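PDB 4HEI: ribosome hibernation protein YHBH from Vibrio cholerae serotype O1, which associates with 100S ribosome dimers as a hibernation factor of the HPF/YfiA family and probably inhibits translation by binding the small ribosomal subunit. Local coordinates for residues Gln2-Gly7 against His36-Leu41; Asp14-Tyr19 against Glu68-Ala73; Ala52-Asn57 against Arg83-His88; Ile61-Asp66 against Val78-Arg83. One frame throughout, in Å; residues are numbered along the deposited sequence.

The four contacts tie together one compact beta-alpha-beta-beta-beta-alpha domain, in which helices 14-27 and 70-91 pack on a four-stranded sheet. Contact 1 pairs the two parallel strands 2-8 and 34-44. Contact 2 joins the helices near their N-terminal ends, with its centre about 13 Å from that of contact 1. Contacts 3 and 4 lay helix 70-91 on strands 47-56 and 59-67; their centres are about 9 Å apart, they share R83, and contact 4 is nested within the loop that contact 3 closes. The segments of contact 2 alternate along the chain with those of the other three. Contacts 2 and 3, about 21 Å apart between centres, lie along the same long helix.

Contact 1: residues Gln2-Gly7 against His36-Leu41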
loop_
_atom_site.group_PDB
_atom_site.type_symbol
_atom_site.label_atom_id
_atom_site.label_comp_id
_atom_site.label_asym_id
_atom_site.label_seq_id
_atom_site.Cartn_x
_atom_site.Cartn_y
_atom_site.Cartn_z
ATOM N N GLN A 2 8.025 -4.187 8.168
ATOM C CA GLN A 2 8.970 -3.109 7.896
ATOM C C GLN A 2 8.541 -2.488 6.576
ATOM O O GLN A 2 8.681 -3.115 5.522
ATOM C CB GLN A 2 10.395 -3.656 7.775
ATOM C CG GLN A 2 10.923 -4.285 9.046
ATOM C CD GLN A 2 12.371 -4.706 8.923
ATOM O OE1 GLN A 2 13.251 -3.880 8.671
ATOM N NE2 GLN A 2 12.629 -5.996 9.101
ATOM N N ILE A 3 8.018 -1.265 6.641
ATOM C CA ILE A 3 7.544 -0.563 5.454
ATOM C C ILE A 3 8.565 0.391 4.855
ATOM O O ILE A 3 9.143 1.217 5.561
ATOM C CB ILE A 3 6.287 0.278 5.759
ATOM C CG1 ILE A 3 5.219 -0.582 6.428
ATOM C CG2 ILE A 3 5.740 0.875 4.469
ATOM C CD1 ILE A 3 4.042 0.220 6.950
ATOM N N ASN A 4 8.786 0.277 3.552
ATOM C CA ASN A 4 9.702 1.175 2.872
ATOM C C ASN A 4 8.863 1.979 1.894
ATOM O O ASN A 4 8.247 1.422 0.990
ATOM C CB ASN A 4 10.792 0.410 2.111
ATOM C CG ASN A 4 11.758 1.343 1.397
ATOM O OD1 ASN A 4 11.393 2.015 0.433
ATOM N ND2 ASN A 4 12.992 1.407 1.883
ATOM N N ILE A 5 8.821 3.291 2.091
ATOM C CA ILE A 5 8.048 4.152 1.214
ATOM C C ILE A 5 8.984 4.964 0.340
ATOM O O ILE A 5 9.863 5.666 0.848
ATOM C CB ILE A 5 7.168 5.125 2.021
ATOM C CG1 ILE A 5 6.268 4.337 2.971
ATOM C CG2 ILE A 5 6.340 5.986 1.081
ATOM C CD1 ILE A 5 5.453 5.203 3.910
ATOM N N GLN A 6 8.791 4.865 -0.969
ATOM C CA GLN A 6 9.607 5.607 -1.919
ATOM C C GLN A 6 8.728 6.466 -2.817
ATOM O O GLN A 6 7.589 6.112 -3.118
ATOM C CB GLN A 6 10.425 4.649 -2.786
ATOM C CG GLN A 6 11.472 3.854 -2.034
ATOM C CD GLN A 6 12.506 4.742 -1.382
ATOM O OE1 GLN A 6 13.044 5.647 -2.019
ATOM N NE2 GLN A 6 12.797 4.485 -0.110
ATOM N N GLY A 7 9.271 7.603 -3.241
ATOM C CA GLY A 7 8.533 8.486 -4.122
ATOM C C GLY A 7 9.273 8.635 -5.437
ATOM O O GLY A 7 10.490 8.461 -5.488
ATOM N N HIS A 36 7.909 -7.937 4.936
ATOM C CA HIS A 36 8.345 -6.706 4.293
ATOM C C HIS A 36 7.242 -6.076 3.456
ATOM O O HIS A 36 6.423 -6.768 2.850
ATOM C CB HIS A 36 9.578 -6.943 3.417
ATOM C CG HIS A 36 10.877 -6.824 4.156
ATOM N ND1 HIS A 36 11.394 -7.844 4.928
ATOM C CD2 HIS A 36 11.754 -5.796 4.256
ATOM C CE1 HIS A 36 12.534 -7.449 5.469
ATOM N NE2 HIS A 36 12.774 -6.210 5.078
ATOM N N VAL A 37 7.225 -4.749 3.439
ATOM C CA VAL A 37 6.244 -4.005 2.664
ATOM C C VAL A 37 6.939 -2.896 1.885
ATOM O O VAL A 37 7.766 -2.165 2.432
ATOM C CB VAL A 37 5.180 -3.342 3.571
ATOM C CG1 VAL A 37 4.247 -2.475 2.732
ATOM C CG2 VAL A 37 4.391 -4.410 4.327
ATOM N N GLN A 38 6.618 -2.786 0.599
ATOM C CA GLN A 38 7.177 -1.727 -0.226
ATOM C C GLN A 38 6.020 -0.911 -0.773
ATOM O O GLN A 38 5.008 -1.463 -1.192
ATOM C CB GLN A 38 7.970 -2.276 -1.405
ATOM C CG GLN A 38 8.477 -1.193 -2.352
ATOM C CD GLN A 38 9.540 -0.300 -1.714
ATOM O OE1 GLN A 38 10.513 -0.797 -1.139
ATOM N NE2 GLN A 38 9.367 1.015 -1.829
ATOM N N VAL A 39 6.173 0.404 -0.758
ATOM C CA VAL A 39 5.156 1.290 -1.275
ATOM C C VAL A 39 5.856 2.313 -2.147
ATOM O O VAL A 39 6.914 2.824 -1.786
ATOM C CB VAL A 39 4.395 2.038 -0.138
ATOM C CG1 VAL A 39 3.418 3.061 -0.742
ATOM C CG2 VAL A 39 3.622 1.037 0.707
ATOM N N ILE A 40 5.277 2.578 -3.310
ATOM C CA ILE A 40 5.820 3.569 -4.223
ATOM C C ILE A 40 4.707 4.530 -4.611
ATOM O O ILE A 40 3.638 4.112 -5.067
ATOM C CB ILE A 40 6.391 2.931 -5.509
ATOM C CG1 ILE A 40 7.596 2.051 -5.175
ATOM C CG2 ILE A 40 6.834 4.021 -6.477
ATOM C CD1 ILE A 40 8.256 1.454 -6.398
ATOM N N LEU A 41 4.968 5.818 -4.419
ATOM C CA LEU A 41 4.017 6.866 -4.760
ATOM C C LEU A 41 4.661 7.652 -5.895
ATOM O O LEU A 41 5.799 8.092 -5.778
ATOM C CB LEU A 41 3.775 7.784 -3.559
ATOM C CG LEU A 41 3.334 7.077 -2.267
ATOM C CD1 LEU A 41 2.993 8.109 -1.211
ATOM C CD2 LEU A 41 2.140 6.187 -2.542
#
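Strands Q2-G7 and H36-L41 run parallel and in step, pairing Q2 with H36 through to G7 with L41, their axes 4.7 Å apart and turned by 16°. Five backbone hydrogen bonds join them: Q2 O, N4 O and Q6 O receive the amides of V37, V39 and L41, while V37 O and V39 O receive those of N4 and Q6. On the face carrying Q2, N4, Q6, H36 and Q38, N4 OD1 centres a small amide network, accepting Q6 NE2 at 2.9 Å and, from the opposite face of its plane, Q38 NE2 at 3.2 Å. Q38 CG stands anti to the backbone N and the chain bends at chi2 (67°), folding the amide back over the strands, where Q38 NE2 donates to V39 O at 3.0 Å. Asparagine and glutamine suit this largely polar face, since each amide can donate and accept. Q2 and H36 lie side by side at its end, Q2 NE2 being 3.9 Å from H36 CE1. The other face is aliphatic, and its beta-branched residues suit extended backbone: I3 CG1 meets V37 CB at 4.0 Å, and I3 CG2 reaches V39 CG2 at 4.3 Å. I3 and I5 pack beneath helix 14-27, which links the two strands as a beta-alpha-beta crossover. V37 meets L54 of strand 47-56, and L41 extends to M70 and I74 of helix 70-91.

Contact 2: residues Asp14-Tyr19 against Glu68-Ala73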
loop_
_atom_site.group_PDB
_atom_site.type_symbol
_atom_site.label_atom_id
_atom_site.label_comp_id
_atom_site.label_asym_id
_atom_site.label_seq_id
_atom_site.Cartn_x
_atom_site.Cartn_y
_atom_site.Cartn_z
ATOM N N ASP A 14 5.757 14.308 4.688
ATOM C CA ASP A 14 5.648 13.506 5.899
ATOM C C ASP A 14 4.198 13.116 6.129
ATOM O O ASP A 14 3.920 12.092 6.747
ATOM C CB ASP A 14 6.182 14.275 7.105
ATOM C CG ASP A 14 7.676 14.485 7.036
ATOM O OD1 ASP A 14 8.402 13.486 6.845
ATOM O OD2 ASP A 14 8.124 15.642 7.172
ATOM N N SER A 15 3.277 13.935 5.629
ATOM C CA SER A 15 1.857 13.641 5.772
ATOM C C SER A 15 1.519 12.378 4.991
ATOM O O SER A 15 0.777 11.527 5.473
ATOM C CB SER A 15 1.003 14.804 5.262
ATOM O OG SER A 15 -0.373 14.458 5.294
ATOM N N MET A 16 2.052 12.263 3.777
ATOM C CA MET A 16 1.803 11.084 2.963
ATOM C C MET A 16 2.349 9.863 3.684
ATOM O O MET A 16 1.657 8.858 3.835
ATOM C CB MET A 16 2.483 11.203 1.594
ATOM C CG MET A 16 1.630 11.856 0.526
ATOM S SD MET A 16 2.563 12.092 -1.000
ATOM C CE MET A 16 2.870 13.839 -0.923
ATOM N N GLN A 17 3.594 9.956 4.132
ATOM C CA GLN A 17 4.207 8.841 4.829
ATOM C C GLN A 17 3.445 8.501 6.099
ATOM O O GLN A 17 3.192 7.327 6.374
ATOM C CB GLN A 17 5.677 9.147 5.125
ATOM C CG GLN A 17 6.517 9.170 3.855
ATOM C CD GLN A 17 8.005 9.261 4.119
ATOM O OE1 GLN A 17 8.541 10.338 4.364
ATOM N NE2 GLN A 17 8.679 8.120 4.078
ATOM N N ASP A 18 3.062 9.521 6.864
ATOM C CA ASP A 18 2.305 9.287 8.092
ATOM C C ASP A 18 0.989 8.587 7.762
ATOM O O ASP A 18 0.590 7.633 8.438
ATOM C CB ASP A 18 2.008 10.605 8.817
ATOM C CG ASP A 18 3.253 11.242 9.412
ATOM O OD1 ASP A 18 4.239 10.519 9.651
ATOM O OD2 ASP A 18 3.238 12.468 9.656
ATOM N N TYR A 19 0.321 9.065 6.719
ATOM C CA TYR A 19 -0.948 8.486 6.302
ATOM C C TYR A 19 -0.767 7.027 5.903
ATOM O O TYR A 19 -1.545 6.163 6.310
ATOM C CB TYR A 19 -1.528 9.275 5.122
ATOM C CG TYR A 19 -2.921 8.847 4.740
ATOM C CD1 TYR A 19 -4.000 9.098 5.585
ATOM C CD2 TYR A 19 -3.162 8.179 3.542
ATOM C CE1 TYR A 19 -5.282 8.694 5.245
ATOM C CE2 TYR A 19 -4.439 7.769 3.196
ATOM C CZ TYR A 19 -5.494 8.030 4.052
ATOM O OH TYR A 19 -6.759 7.627 3.718
ATOM N N GLU A 68 -6.753 11.304 -9.123
ATOM C CA GLU A 68 -6.272 12.659 -9.341
ATOM C C GLU A 68 -5.683 13.145 -8.015
ATOM O O GLU A 68 -4.860 14.060 -7.993
ATOM C CB GLU A 68 -7.408 13.582 -9.808
ATOM C CG GLU A 68 -7.696 13.483 -11.310
ATOM C CD GLU A 68 -8.798 14.419 -11.773
ATOM O OE1 GLU A 68 -8.730 15.628 -11.462
ATOM O OE2 GLU A 68 -9.731 13.948 -12.460
ATOM N N ASN A 69 -6.100 12.515 -6.913
ATOM C CA ASN A 69 -5.595 12.870 -5.582
ATOM C C ASN A 69 -4.818 11.684 -4.991
ATOM O O ASN A 69 -5.330 10.574 -4.925
ATOM C CB ASN A 69 -6.756 13.248 -4.656
ATOM C CG ASN A 69 -6.295 13.597 -3.254
ATOM O OD1 ASN A 69 -6.122 12.720 -2.408
ATOM N ND2 ASN A 69 -6.077 14.882 -3.009
ATOM N N MET A 70 -3.586 11.930 -4.557
ATOM C CA MET A 70 -2.738 10.870 -4.009
ATOM C C MET A 70 -3.299 10.161 -2.780
ATOM O O MET A 70 -3.193 8.946 -2.657
ATOM C CB MET A 70 -1.343 11.419 -3.693
ATOM C CG MET A 70 -0.345 10.359 -3.226
ATOM S SD MET A 70 -0.139 9.009 -4.424
ATOM C CE MET A 70 0.983 9.764 -5.560
ATOM N N TYR A 71 -3.906 10.907 -1.867
ATOM C CA TYR A 71 -4.459 10.278 -0.678
ATOM C C TYR A 71 -5.607 9.357 -1.052
ATOM O O TYR A 71 -5.779 8.292 -0.459
ATOM C CB TYR A 71 -4.899 11.350 0.320
ATOM C CG TYR A 71 -3.726 12.058 0.957
ATOM C CD1 TYR A 71 -3.127 11.559 2.111
ATOM C CD2 TYR A 71 -3.193 13.210 0.384
ATOM C CE1 TYR A 71 -2.032 12.185 2.683
ATOM C CE2 TYR A 71 -2.093 13.850 0.947
ATOM C CZ TYR A 71 -1.517 13.335 2.096
ATOM O OH TYR A 71 -0.435 13.965 2.654
ATOM N N ALA A 72 -6.390 9.756 -2.050
ATOM C CA ALA A 72 -7.500 8.935 -2.515
ATOM C C ALA A 72 -6.915 7.701 -3.209
ATOM O O ALA A 72 -7.477 6.609 -3.140
ATOM C CB ALA A 72 -8.366 9.724 -3.490
ATOM N N ALA A 73 -5.785 7.890 -3.883
ATOM C CA ALA A 73 -5.122 6.781 -4.568
ATOM C C ALA A 73 -4.691 5.744 -3.532
ATOM O O ALA A 73 -4.890 4.542 -3.716
ATOM C CB ALA A 73 -3.905 7.292 -5.340
#
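Y71 reaches from the first turn of helix 70-91 to S15, M16 and Y19 of helix 14-27, and buries more surface here than any other residue. Its CG lies anti to the carbonyl carbon (chi1 -71°). The edge of its ring is turned to the face of Y19 in a T-shaped stack, centroids 5.4 Å apart and planes at 71°. Y71 CD1 is the atom that lies over Y19, displaced toward the rim, 3.7 Å from Y19 CD2. At the far end Y71 OH and S15 OG share a hydrogen bond of 2.7 Å. Tyrosine suits the place because its length spans the gap while its hydroxyl finds a polar partner at the exposed edge. M16 crosses the Y71 side chain at about a right angle, bringing M16 CG within 3.8 Å of Y71 CZ; beyond it M16 SD rests 4.1 Å from M70 CG, two flexible thioether chains filling the buried side. N69 N-caps helix 70-91, its OD1 accepting A72 N. Deeper in the domain M16 and M70 both pack on I10 and on L41 of strand 34-44, while M70 also touches Q48 of strand 47-56, so the two helix starts close over one end of the sheet.

Contact 3: residues Ala52-Asn57 against Arg83-His88; sequences ATLHVN and RQLNKH. With 3CO (cobalt (III) ion), chain D.
V56 sets a methyl group over the face of the H88 imidazole, a CH-pi contact between a strand and a helix that otherwise meet through plain aliphatic packing. V56 CG2 lies 4.0 Å from the ring centroid, displaced toward the rim, so that H88 NE2, at 3.7 Å, is its nearest ring atom. V56 CG2 occupies the crowded position between the backbone N and the carbonyl carbon, which leaves V56 CG1 (chi1 -56°) anti to the carbonyl carbon and 4.1 Å from L85 CD2. The one branched side chain thus serves two helix residues a turn apart. H88 holds CG anti to its own backbone N (chi1 170°), and the edge of its ring, at H88 NE2, lies 3.7 Å from N57 O, with no hydrogen bond made. Further along, L54 and L85 cross at about a right angle, CD1 to CD1 at 3.8 Å; leucine is long enough to bridge segment axes that approach no closer than 11.5 Å. Between L54 and V56, H55 turns to the other face of the strand, where its ND1 binds a cobalt ion at 2.0 Å. Strand 47-56 lies between strands 34-44 and 59-67, with L54 also touching V37 and V56 touching I34. L54 and L85 both meet L27 of helix 14-27, so this end of helix 70-91 closes a hydrophobic layer that both helices share with the sheet.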
loop_
_atom_site.group_PDB
_atom_site.type_symbol
_atom_site.label_atom_id
_atom_site.label_comp_id
_atom_site.label_asym_id
_atom_site.label_seq_id
_atom_site.Cartn_x
_atom_site.Cartn_y
_atom_site.Cartn_z
ATOM N N ALA A 52 2.052 -0.953 -4.210
ATOM C CA ALA A 52 2.451 -1.673 -3.005
ATOM C C ALA A 52 2.658 -3.163 -3.238
ATOM O O ALA A 52 1.950 -3.800 -4.033
ATOM C CB ALA A 52 1.417 -1.467 -1.888
ATOM N N THR A 53 3.648 -3.711 -2.544
ATOM C CA THR A 53 3.946 -5.127 -2.597
ATOM C C THR A 53 4.086 -5.557 -1.149
ATOM O O THR A 53 4.911 -5.007 -0.411
ATOM C CB THR A 53 5.277 -5.429 -3.329
ATOM O OG1 THR A 53 5.241 -4.867 -4.646
ATOM C CG2 THR A 53 5.484 -6.935 -3.447
ATOM N N LEU A 54 3.258 -6.504 -0.737
ATOM C CA LEU A 54 3.309 -7.009 0.624
ATOM C C LEU A 54 3.855 -8.434 0.583
ATOM O O LEU A 54 3.364 -9.282 -0.169
ATOM C CB LEU A 54 1.914 -7.021 1.252
ATOM C CG LEU A 54 1.002 -5.795 1.143
ATOM C CD1 LEU A 54 -0.173 -5.967 2.103
ATOM C CD2 LEU A 54 1.763 -4.529 1.458
ATOM N N HIS A 55 4.885 -8.685 1.375
ATOM C CA HIS A 55 5.485 -10.006 1.437
ATOM C C HIS A 55 4.961 -10.675 2.698
ATOM O O HIS A 55 5.335 -10.310 3.813
ATOM C CB HIS A 55 7.001 -9.866 1.457
ATOM C CG HIS A 55 7.551 -9.158 0.252
ATOM N ND1 HIS A 55 8.067 -9.828 -0.838
ATOM C CD2 HIS A 55 7.614 -7.839 -0.053
ATOM C CE1 HIS A 55 8.423 -8.951 -1.763
ATOM N NE2 HIS A 55 8.158 -7.738 -1.311
ATOM N N VAL A 56 4.075 -11.643 2.500
ATOM C CA VAL A 56 3.452 -12.372 3.597
ATOM C C VAL A 56 3.944 -13.814 3.603
ATOM O O VAL A 56 4.664 -14.237 2.699
ATOM C CB VAL A 56 1.913 -12.361 3.453
ATOM C CG1 VAL A 56 1.404 -10.928 3.370
ATOM C CG2 VAL A 56 1.501 -13.131 2.209
ATOM N N ASN A 57 3.557 -14.571 4.623
ATOM C CA ASN A 57 3.986 -15.959 4.717
ATOM C C ASN A 57 3.660 -16.788 3.475
ATOM O O ASN A 57 2.498 -17.059 3.171
ATOM C CB ASN A 57 3.388 -16.609 5.968
ATOM C CG ASN A 57 4.194 -16.303 7.223
ATOM O OD1 ASN A 57 4.469 -15.143 7.534
ATOM N ND2 ASN A 57 4.578 -17.348 7.949
ATOM N N ARG A 83 -8.685 -6.786 -0.077
ATOM C CA ARG A 83 -9.438 -7.823 -0.789
ATOM C C ARG A 83 -8.536 -9.021 -1.031
ATOM O O ARG A 83 -8.912 -10.165 -0.770
ATOM C CB ARG A 83 -9.944 -7.322 -2.147
ATOM C CG ARG A 83 -10.934 -6.179 -2.089
ATOM C CD ARG A 83 -11.776 -6.125 -3.364
ATOM N NE ARG A 83 -12.661 -4.965 -3.376
ATOM C CZ ARG A 83 -12.283 -3.735 -3.712
ATOM N NH1 ARG A 83 -11.029 -3.497 -4.076
ATOM N NH2 ARG A 83 -13.156 -2.738 -3.669
ATOM N N GLN A 84 -7.337 -8.760 -1.539
ATOM C CA GLN A 84 -6.395 -9.834 -1.815
ATOM C C GLN A 84 -5.915 -10.528 -0.543
ATOM O O GLN A 84 -5.699 -11.739 -0.537
ATOM C CB GLN A 84 -5.200 -9.299 -2.601
ATOM C CG GLN A 84 -5.559 -8.795 -3.986
ATOM C CD GLN A 84 -4.343 -8.341 -4.768
ATOM O OE1 GLN A 84 -3.410 -9.113 -4.997
ATOM N NE2 GLN A 84 -4.347 -7.081 -5.179
ATOM N N LEU A 85 -5.735 -9.762 0.529
ATOM C CA LEU A 85 -5.295 -10.332 1.801
ATOM C C LEU A 85 -6.364 -11.247 2.397
ATOM O O LEU A 85 -6.048 -12.291 2.975
ATOM C CB LEU A 85 -4.949 -9.217 2.790
ATOM C CG LEU A 85 -3.582 -8.554 2.580
ATOM C CD1 LEU A 85 -3.510 -7.260 3.395
ATOM C CD2 LEU A 85 -2.472 -9.517 2.987
ATOM N N ASN A 86 -7.627 -10.854 2.257
ATOM C CA ASN A 86 -8.728 -11.661 2.769
ATOM C C ASN A 86 -8.784 -12.984 2.015
ATOM O O ASN A 86 -8.942 -14.043 2.619
ATOM C CB ASN A 86 -10.045 -10.899 2.636
ATOM C CG ASN A 86 -10.270 -9.935 3.779
ATOM O OD1 ASN A 86 -10.909 -8.897 3.618
ATOM N ND2 ASN A 86 -9.752 -10.284 4.954
ATOM N N LYS A 87 -8.600 -12.928 0.699
ATOM C CA LYS A 87 -8.607 -14.142 -0.110
ATOM C C LYS A 87 -7.431 -15.031 0.295
ATOM O O LYS A 87 -7.594 -16.228 0.524
ATOM C CB LYS A 87 -8.513 -13.790 -1.597
ATOM C CG LYS A 87 -9.667 -12.938 -2.097
ATOM C CD LYS A 87 -9.553 -12.651 -3.590
ATOM C CE LYS A 87 -10.719 -11.794 -4.073
ATOM N NZ LYS A 87 -10.653 -11.491 -5.534
ATOM N N HIS A 88 -6.244 -14.442 0.392
ATOM C CA HIS A 88 -5.062 -15.202 0.781
ATOM C C HIS A 88 -5.181 -15.739 2.205
ATOM O O HIS A 88 -4.656 -16.805 2.523
ATOM C CB HIS A 88 -3.808 -14.335 0.666
ATOM C CG HIS A 88 -2.591 -14.961 1.271
ATOM N ND1 HIS A 88 -2.385 -15.018 2.633
ATOM C CD2 HIS A 88 -1.539 -15.597 0.705
ATOM C CE1 HIS A 88 -1.259 -15.663 2.879
ATOM N NE2 HIS A 88 -0.726 -16.026 1.727
HETATM CO CO 3CO D . 9.011 -11.586 -1.119
#

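Contact 4: residues Ile61-Asp66 against Val78-Arg83. With 3CO (cobalt (III) ion), chain C.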
loop_
_atom_site.group_PDB
_atom_site.type_symbol
_atom_site.label_atom_id
_atom_site.label_comp_id
_atom_site.label_asym_id
_atom_site.label_seq_id
_atom_site.Cartn_x
_atom_site.Cartn_y
_atom_site.Cartn_z
ATOM N N ILE A 61 1.438 -10.085 -2.167
ATOM C CA ILE A 61 0.216 -9.375 -2.473
ATOM C C ILE A 61 0.706 -8.108 -3.159
ATOM O O ILE A 61 1.543 -7.374 -2.612
ATOM C CB ILE A 61 -0.562 -9.009 -1.192
ATOM C CG1 ILE A 61 -0.975 -10.289 -0.458
ATOM C CG2 ILE A 61 -1.784 -8.164 -1.541
ATOM C CD1 ILE A 61 -1.874 -11.197 -1.268
ATOM N N HIS A 62 0.207 -7.869 -4.365
ATOM C CA HIS A 62 0.625 -6.702 -5.126
ATOM C C HIS A 62 -0.561 -6.015 -5.783
ATOM O O HIS A 62 -1.496 -6.672 -6.247
ATOM C CB HIS A 62 1.669 -7.122 -6.185
ATOM C CG HIS A 62 1.972 -6.066 -7.207
ATOM N ND1 HIS A 62 1.219 -5.899 -8.349
ATOM C CD2 HIS A 62 2.933 -5.113 -7.251
ATOM C CE1 HIS A 62 1.700 -4.887 -9.050
ATOM N NE2 HIS A 62 2.742 -4.393 -8.407
ATOM N N ALA A 63 -0.523 -4.691 -5.786
ATOM C CA ALA A 63 -1.571 -3.906 -6.413
ATOM C C ALA A 63 -1.157 -2.459 -6.619
ATOM O O ALA A 63 -0.258 -1.957 -5.949
ATOM C CB ALA A 63 -2.835 -3.965 -5.567
ATOM N N HIS A 64 -1.819 -1.808 -7.569
ATOM C CA HIS A 64 -1.603 -0.404 -7.880
ATOM C C HIS A 64 -2.993 0.222 -7.893
ATOM O O HIS A 64 -3.986 -0.468 -8.141
ATOM C CB HIS A 64 -1.026 -0.200 -9.286
ATOM C CG HIS A 64 0.375 -0.693 -9.465
ATOM N ND1 HIS A 64 1.114 -0.408 -10.593
ATOM C CD2 HIS A 64 1.167 -1.461 -8.680
ATOM C CE1 HIS A 64 2.298 -0.982 -10.496
ATOM N NE2 HIS A 64 2.356 -1.627 -9.345
ATOM N N ALA A 65 -3.048 1.525 -7.654
ATOM C CA ALA A 65 -4.301 2.273 -7.689
ATOM C C ALA A 65 -3.927 3.696 -8.086
ATOM O O ALA A 65 -2.852 4.184 -7.726
ATOM C CB ALA A 65 -4.981 2.255 -6.315
ATOM N N ASP A 66 -4.777 4.359 -8.865
ATOM C CA ASP A 66 -4.465 5.727 -9.255
ATOM C C ASP A 66 -5.664 6.643 -9.078
ATOM O O ASP A 66 -6.805 6.185 -9.038
ATOM C CB ASP A 66 -3.941 5.791 -10.698
ATOM C CG ASP A 66 -5.020 5.572 -11.734
ATOM O OD1 ASP A 66 -4.734 5.804 -12.927
ATOM O OD2 ASP A 66 -6.144 5.172 -11.372
ATOM N N VAL A 78 -5.200 0.460 -0.708
ATOM C CA VAL A 78 -5.424 -0.360 0.472
ATOM C C VAL A 78 -6.661 -1.242 0.316
ATOM O O VAL A 78 -6.644 -2.410 0.703
ATOM C CB VAL A 78 -5.543 0.513 1.735
ATOM C CG1 VAL A 78 -5.932 -0.340 2.936
ATOM C CG2 VAL A 78 -4.211 1.197 1.988
ATOM N N ASP A 79 -7.727 -0.696 -0.256
ATOM C CA ASP A 79 -8.926 -1.496 -0.461
ATOM C C ASP A 79 -8.618 -2.702 -1.346
ATOM O O ASP A 79 -9.146 -3.787 -1.117
ATOM C CB ASP A 79 -10.052 -0.660 -1.079
ATOM C CG ASP A 79 -10.732 0.242 -0.061
ATOM O OD1 ASP A 79 -10.917 -0.204 1.087
ATOM O OD2 ASP A 79 -11.094 1.388 -0.405
ATOM N N LYS A 80 -7.757 -2.518 -2.345
ATOM C CA LYS A 80 -7.388 -3.624 -3.229
ATOM C C LYS A 80 -6.541 -4.651 -2.474
ATOM O O LYS A 80 -6.723 -5.857 -2.633
ATOM C CB LYS A 80 -6.600 -3.119 -4.441
ATOM C CG LYS A 80 -7.380 -2.226 -5.389
ATOM C CD LYS A 80 -6.578 -1.962 -6.659
ATOM C CE LYS A 80 -7.307 -1.014 -7.594
ATOM N NZ LYS A 80 -6.561 -0.832 -8.874
ATOM N N LEU A 81 -5.613 -4.165 -1.654
ATOM C CA LEU A 81 -4.746 -5.049 -0.880
ATOM C C LEU A 81 -5.558 -5.863 0.125
ATOM O O LEU A 81 -5.334 -7.057 0.290
ATOM C CB LEU A 81 -3.681 -4.231 -0.135
ATOM C CG LEU A 81 -2.674 -3.459 -0.994
ATOM C CD1 LEU A 81 -1.782 -2.622 -0.087
ATOM C CD2 LEU A 81 -1.837 -4.436 -1.812
ATOM N N VAL A 82 -6.507 -5.210 0.789
ATOM C CA VAL A 82 -7.351 -5.890 1.770
ATOM C C VAL A 82 -8.137 -7.027 1.115
ATOM O O VAL A 82 -8.239 -8.114 1.683
ATOM C CB VAL A 82 -8.342 -4.905 2.445
ATOM C CG1 VAL A 82 -9.309 -5.665 3.351
ATOM C CG2 VAL A 82 -7.576 -3.882 3.261
ATOM N N ARG A 83 -8.685 -6.786 -0.077
ATOM C CA ARG A 83 -9.438 -7.823 -0.789
ATOM C C ARG A 83 -8.536 -9.021 -1.031
ATOM O O ARG A 83 -8.912 -10.165 -0.770
ATOM C CB ARG A 83 -9.944 -7.322 -2.147
ATOM C CG ARG A 83 -10.934 -6.179 -2.089
ATOM C CD ARG A 83 -11.776 -6.125 -3.364
ATOM N NE ARG A 83 -12.661 -4.965 -3.376
ATOM C CZ ARG A 83 -12.283 -3.735 -3.712
ATOM N NH1 ARG A 83 -11.029 -3.497 -4.076
ATOM N NH2 ARG A 83 -13.156 -2.738 -3.669
HETATM CO CO 3CO C . 3.865 -2.725 -8.911
#
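L81 fits its CD2 methyl between I61 and A63, two inward-facing residues of the strand, 3.7 Å from I61 CG2 and 3.9 Å from A63 CB. L81 CG lies anti to the carbonyl carbon (chi1 -64°), and CD2, not CD1, is the branch that touches the strand. I61 presents CG2, the branch anti to its backbone N. The small side chains of A63 and A65 suit a close approach of helix and strand, whose segment axes come to 7.9 Å; A63 CB lies 4.0 Å from K80 CB. From there K80 runs fully extended beyond CG past the strand, with its CE 4.2 Å from A65 CB, and K80 NZ donates to H64 O at 2.7 Å in the carbonyl plane. Lysine suits this partly exposed margin, its methylenes packing while the ammonium reaches the outer edge of the strand. Q84 serves that edge likewise, its NE2 donating to H62 O. H62 and H64 point away from the helix with different first torsions: CG of H62 is anti to the backbone N, CG of H64 anti to the carbonyl carbon. Yet their NE2 atoms converge on one cobalt ion, at 2.1 Å from H62 and 1.9 Å from H64; a further ligand atom comes from outside the two segments. Apolar residues face the helix and polar ones the other side, as in a two-layer alpha/beta sheet; here the C-terminal helix folds back, nearly antiparallel, on the edge strand of the beta-alpha-beta-beta-beta-alpha fold shared with YfiA.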